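Amidase, hydantoinase/carbamoylase family (Burkholderia vietnamiensis, PDB 5I4M) probably hydrolyses N-carbamoyl-L-amino acids as a two-zinc amidase of the peptidase M20 family. Local coordinates at residues I66-T76 / G83-G91. Numbering follows the deposited sequence.
Sequences IVGWAKAAGCT and GNVFMRRAG
Met-87 of strand 85-89 packs beneath the last turns of helix 57-72 in the zinc-binding domain, just before the chain turns back into the sheet. The methionine SD sits 3.5 Å from Ala-70 CB, with Ile-66 CG2 reaching the sulfur at 4.0 Å; the Ile-66 and Met-87 side chains meet at about a right angle. With chi1 at -65°, Met-87 CG stands anti to the carbonyl carbon and beside the backbone N, which brings it to 3.6 Å from Ala-70 CB. One turn of helix earlier than Ala-70, Val-67 sets CG2 against Val-85 CG1 at 3.6 Å.

The helix stops in a Schellman motif: Cys-75 N returns to Ala-70 O and Gly-74 N, at the positive-phi C-prime position, bonds to Lys-71 O. That reversal delivers Thr-76 to the strand as the antiparallel, hydrogen-bonded partner of Arg-88. Thr-76 N gives its hydrogen to Arg-88 O at 3.1 Å, and Arg-88 N answers to Thr-76 O at 2.9 Å. Cys-75 CA adds a CH...O contact to Arg-88 O at 3.2 Å. Thr-76 and Arg-88 run side by side, the arginine extended to a salt bridge with Glu-142, while a water joins Gly-74 O to Ala-90 N.

With strand 141-145 on the other edge of 85-89, this is a helix leading into a beta hairpin and packing over it, within the alpha/beta catalytic domain of M20 enzymes.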
loop_
_atom_site.group_PDB
_atom_site.type_symbol
_atom_site.label_atom_id
_atom_site.label_comp_id
_atom_site.label_asym_id
_atom_site.label_seq_id
_atom_site.Cartn_x
_atom_site.Cartn_y
_atom_site.Cartn_z
ATOM N N ILE A 66 30.355 -10.267 -11.271
ATOM C CA ILE A 66 30.516 -11.708 -11.419
ATOM C C ILE A 66 30.992 -12.056 -12.825
ATOM O O ILE A 66 31.868 -12.911 -12.999
ATOM C CB ILE A 66 29.195 -12.402 -11.048
ATOM C CG1 ILE A 66 28.884 -12.118 -9.571
ATOM C CG2 ILE A 66 29.270 -13.904 -11.321
ATOM C CD1 ILE A 66 27.451 -12.401 -9.157
ATOM N N VAL A 67 30.440 -11.393 -13.847
ATOM C CA VAL A 67 30.941 -11.584 -15.211
ATOM C C VAL A 67 32.439 -11.301 -15.281
ATOM O O VAL A 67 33.199 -12.051 -15.909
ATOM C CB VAL A 67 30.148 -10.710 -16.201
ATOM C CG1 VAL A 67 30.894 -10.564 -17.519
ATOM C CG2 VAL A 67 28.761 -11.315 -16.424
ATOM N N GLY A 68 32.891 -10.224 -14.636
ATOM C CA GLY A 68 34.322 -9.939 -14.618
ATOM C C GLY A 68 35.135 -11.047 -13.971
ATOM O O GLY A 68 36.196 -11.432 -14.477
ATOM N N TRP A 69 34.650 -11.574 -12.842
ATOM C CA TRP A 69 35.334 -12.683 -12.187
ATOM C C TRP A 69 35.364 -13.914 -13.080
ATOM O O TRP A 69 36.383 -14.611 -13.161
ATOM C CB TRP A 69 34.640 -13.029 -10.870
ATOM C CG TRP A 69 34.806 -12.016 -9.779
ATOM C CD1 TRP A 69 35.734 -11.013 -9.716
ATOM C CD2 TRP A 69 33.994 -11.892 -8.600
ATOM N NE1 TRP A 69 35.561 -10.284 -8.560
ATOM C CE2 TRP A 69 34.503 -10.807 -7.857
ATOM C CE3 TRP A 69 32.900 -12.601 -8.096
ATOM C CZ2 TRP A 69 33.955 -10.419 -6.639
ATOM C CZ3 TRP A 69 32.359 -12.217 -6.888
ATOM C CH2 TRP A 69 32.888 -11.132 -6.171
ATOM N N ALA A 70 34.245 -14.215 -13.738
ATOM C CA ALA A 70 34.208 -15.400 -14.586
ATOM C C ALA A 70 35.189 -15.276 -15.737
ATOM O O ALA A 70 35.873 -16.244 -16.085
ATOM C CB ALA A 70 32.794 -15.630 -15.117
ATOM N N LYS A 71 35.263 -14.092 -16.357
ATOM C CA LYS A 71 36.216 -13.917 -17.448
ATOM C C LYS A 71 37.639 -14.098 -16.948
ATOM O O LYS A 71 38.479 -14.697 -17.636
ATOM C CB LYS A 71 36.041 -12.546 -18.097
ATOM C CG LYS A 71 34.836 -12.461 -19.026
ATOM C CD LYS A 71 34.659 -11.063 -19.593
ATOM C CE LYS A 71 33.420 -10.977 -20.465
ATOM N NZ LYS A 71 33.132 -9.567 -20.840
ATOM N N ALA A 72 37.928 -13.597 -15.746
ATOM C CA ALA A 72 39.262 -13.768 -15.182
ATOM C C ALA A 72 39.562 -15.230 -14.901
ATOM O O ALA A 72 40.733 -15.617 -14.856
ATOM C CB ALA A 72 39.409 -12.942 -13.903
ATOM N N ALA A 73 38.532 -16.051 -14.713
ATOM C CA ALA A 73 38.716 -17.482 -14.537
ATOM C C ALA A 73 38.664 -18.237 -15.861
ATOM O O ALA A 73 38.476 -19.459 -15.860
ATOM C CB ALA A 73 37.671 -18.037 -13.563
ATOM N N GLY A 74 38.813 -17.535 -16.985
ATOM C CA GLY A 74 38.889 -18.180 -18.284
ATOM C C GLY A 74 37.563 -18.517 -18.934
ATOM O O GLY A 74 37.534 -19.321 -19.870
ATOM N N CYS A 75 36.460 -17.935 -18.474
ATOM C CA CYS A 75 35.160 -18.189 -19.073
ATOM C C CYS A 75 34.895 -17.256 -20.245
ATOM O O CYS A 75 35.325 -16.098 -20.258
ATOM C CB CYS A 75 34.040 -18.009 -18.048
ATOM S SG CYS A 75 34.077 -19.196 -16.723
ATOM N N THR A 76 34.173 -17.778 -21.234
ATOM C CA THR A 76 33.564 -16.967 -22.276
ATOM C C THR A 76 32.114 -16.706 -21.885
ATOM O O THR A 76 31.453 -17.565 -21.297
ATOM C CB THR A 76 33.649 -17.656 -23.642
ATOM O OG1 THR A 76 33.108 -18.980 -23.548
ATOM C CG2 THR A 76 35.096 -17.758 -24.077
ATOM N N GLY A 83 18.251 -11.693 -20.829
ATOM C CA GLY A 83 19.265 -11.235 -19.899
ATOM C C GLY A 83 19.942 -12.318 -19.090
ATOM O O GLY A 83 20.745 -11.995 -18.205
ATOM N N ASN A 84 19.644 -13.589 -19.353
ATOM C CA ASN A 84 20.358 -14.665 -18.687
ATOM C C ASN A 84 21.819 -14.636 -19.117
ATOM O O ASN A 84 22.135 -14.412 -20.291
ATOM C CB ASN A 84 19.750 -16.032 -19.023
ATOM C CG ASN A 84 18.269 -16.125 -18.698
ATOM O OD1 ASN A 84 17.830 -15.733 -17.621
ATOM N ND2 ASN A 84 17.487 -16.682 -19.634
ATOM N N VAL A 85 22.717 -14.859 -18.159
ATOM C CA VAL A 85 24.159 -14.733 -18.385
ATOM C C VAL A 85 24.774 -16.123 -18.317
ATOM O O VAL A 85 24.646 -16.809 -17.297
ATOM C CB VAL A 85 24.815 -13.810 -17.348
ATOM C CG1 VAL A 85 26.305 -13.663 -17.646
ATOM C CG2 VAL A 85 24.107 -12.466 -17.288
ATOM N N PHE A 86 25.483 -16.519 -19.379
ATOM C CA PHE A 86 26.086 -17.844 -19.480
ATOM C C PHE A 86 27.602 -17.704 -19.469
ATOM O O PHE A 86 28.190 -17.142 -20.398
ATOM C CB PHE A 86 25.593 -18.556 -20.736
ATOM C CG PHE A 86 24.096 -18.714 -20.767
ATOM C CD1 PHE A 86 23.283 -17.705 -21.271
ATOM C CD2 PHE A 86 23.503 -19.856 -20.254
ATOM C CE1 PHE A 86 21.896 -17.849 -21.280
ATOM C CE2 PHE A 86 22.120 -20.002 -20.252
ATOM C CZ PHE A 86 21.319 -19.006 -20.766
ATOM N N MET A 87 28.224 -18.212 -18.414
ATOM C CA MET A 87 29.667 -18.161 -18.238
ATOM C C MET A 87 30.202 -19.572 -18.445
ATOM O O MET A 87 29.941 -20.466 -17.633
ATOM C CB MET A 87 30.009 -17.599 -16.861
ATOM C CG MET A 87 29.575 -16.147 -16.686
ATOM S SD MET A 87 29.318 -15.610 -14.976
ATOM C CE MET A 87 27.639 -16.183 -14.673
ATOM N N ARG A 88 30.938 -19.769 -19.535
ATOM C CA ARG A 88 31.244 -21.095 -20.055
ATOM C C ARG A 88 32.725 -21.421 -19.901
ATOM O O ARG A 88 33.588 -20.646 -20.330
ATOM C CB ARG A 88 30.845 -21.181 -21.529
ATOM C CG ARG A 88 31.172 -22.477 -22.224
ATOM C CD ARG A 88 30.559 -22.431 -23.607
ATOM N NE ARG A 88 30.953 -23.551 -24.454
ATOM C CZ ARG A 88 30.176 -24.594 -24.734
ATOM N NH1 ARG A 88 28.943 -24.685 -24.218
ATOM N NH2 ARG A 88 30.640 -25.549 -25.536
ATOM N N ARG A 89 33.015 -22.580 -19.308
ATOM C CA ARG A 89 34.369 -23.127 -19.256
ATOM C C ARG A 89 34.457 -24.275 -20.255
ATOM O O ARG A 89 33.786 -25.299 -20.089
ATOM C CB ARG A 89 34.716 -23.606 -17.843
ATOM C CG ARG A 89 36.161 -24.129 -17.687
ATOM C CD ARG A 89 36.374 -24.702 -16.293
ATOM N NE ARG A 89 37.773 -24.986 -15.972
ATOM C CZ ARG A 89 38.370 -26.160 -16.152
ATOM N NH1 ARG A 89 37.701 -27.186 -16.679
ATOM N NH2 ARG A 89 39.642 -26.305 -15.805
ATOM N N ALA A 90 35.293 -24.108 -21.279
ATOM C CA ALA A 90 35.385 -25.088 -22.356
ATOM C C ALA A 90 35.678 -26.487 -21.822
ATOM O O ALA A 90 36.383 -26.666 -20.828
ATOM C CB ALA A 90 36.478 -24.680 -23.347
ATOM N N GLY A 91 35.127 -27.493 -22.508
ATOM C CA GLY A 91 35.490 -28.872 -22.274
ATOM C C GLY A 91 36.417 -29.399 -23.362
ATOM O O GLY A 91 36.803 -28.695 -24.292
HETATM O O HOH W 1 36.675 -21.578 -21.622
HETATM O O HOH W 2 34.431 -21.109 -23.478
#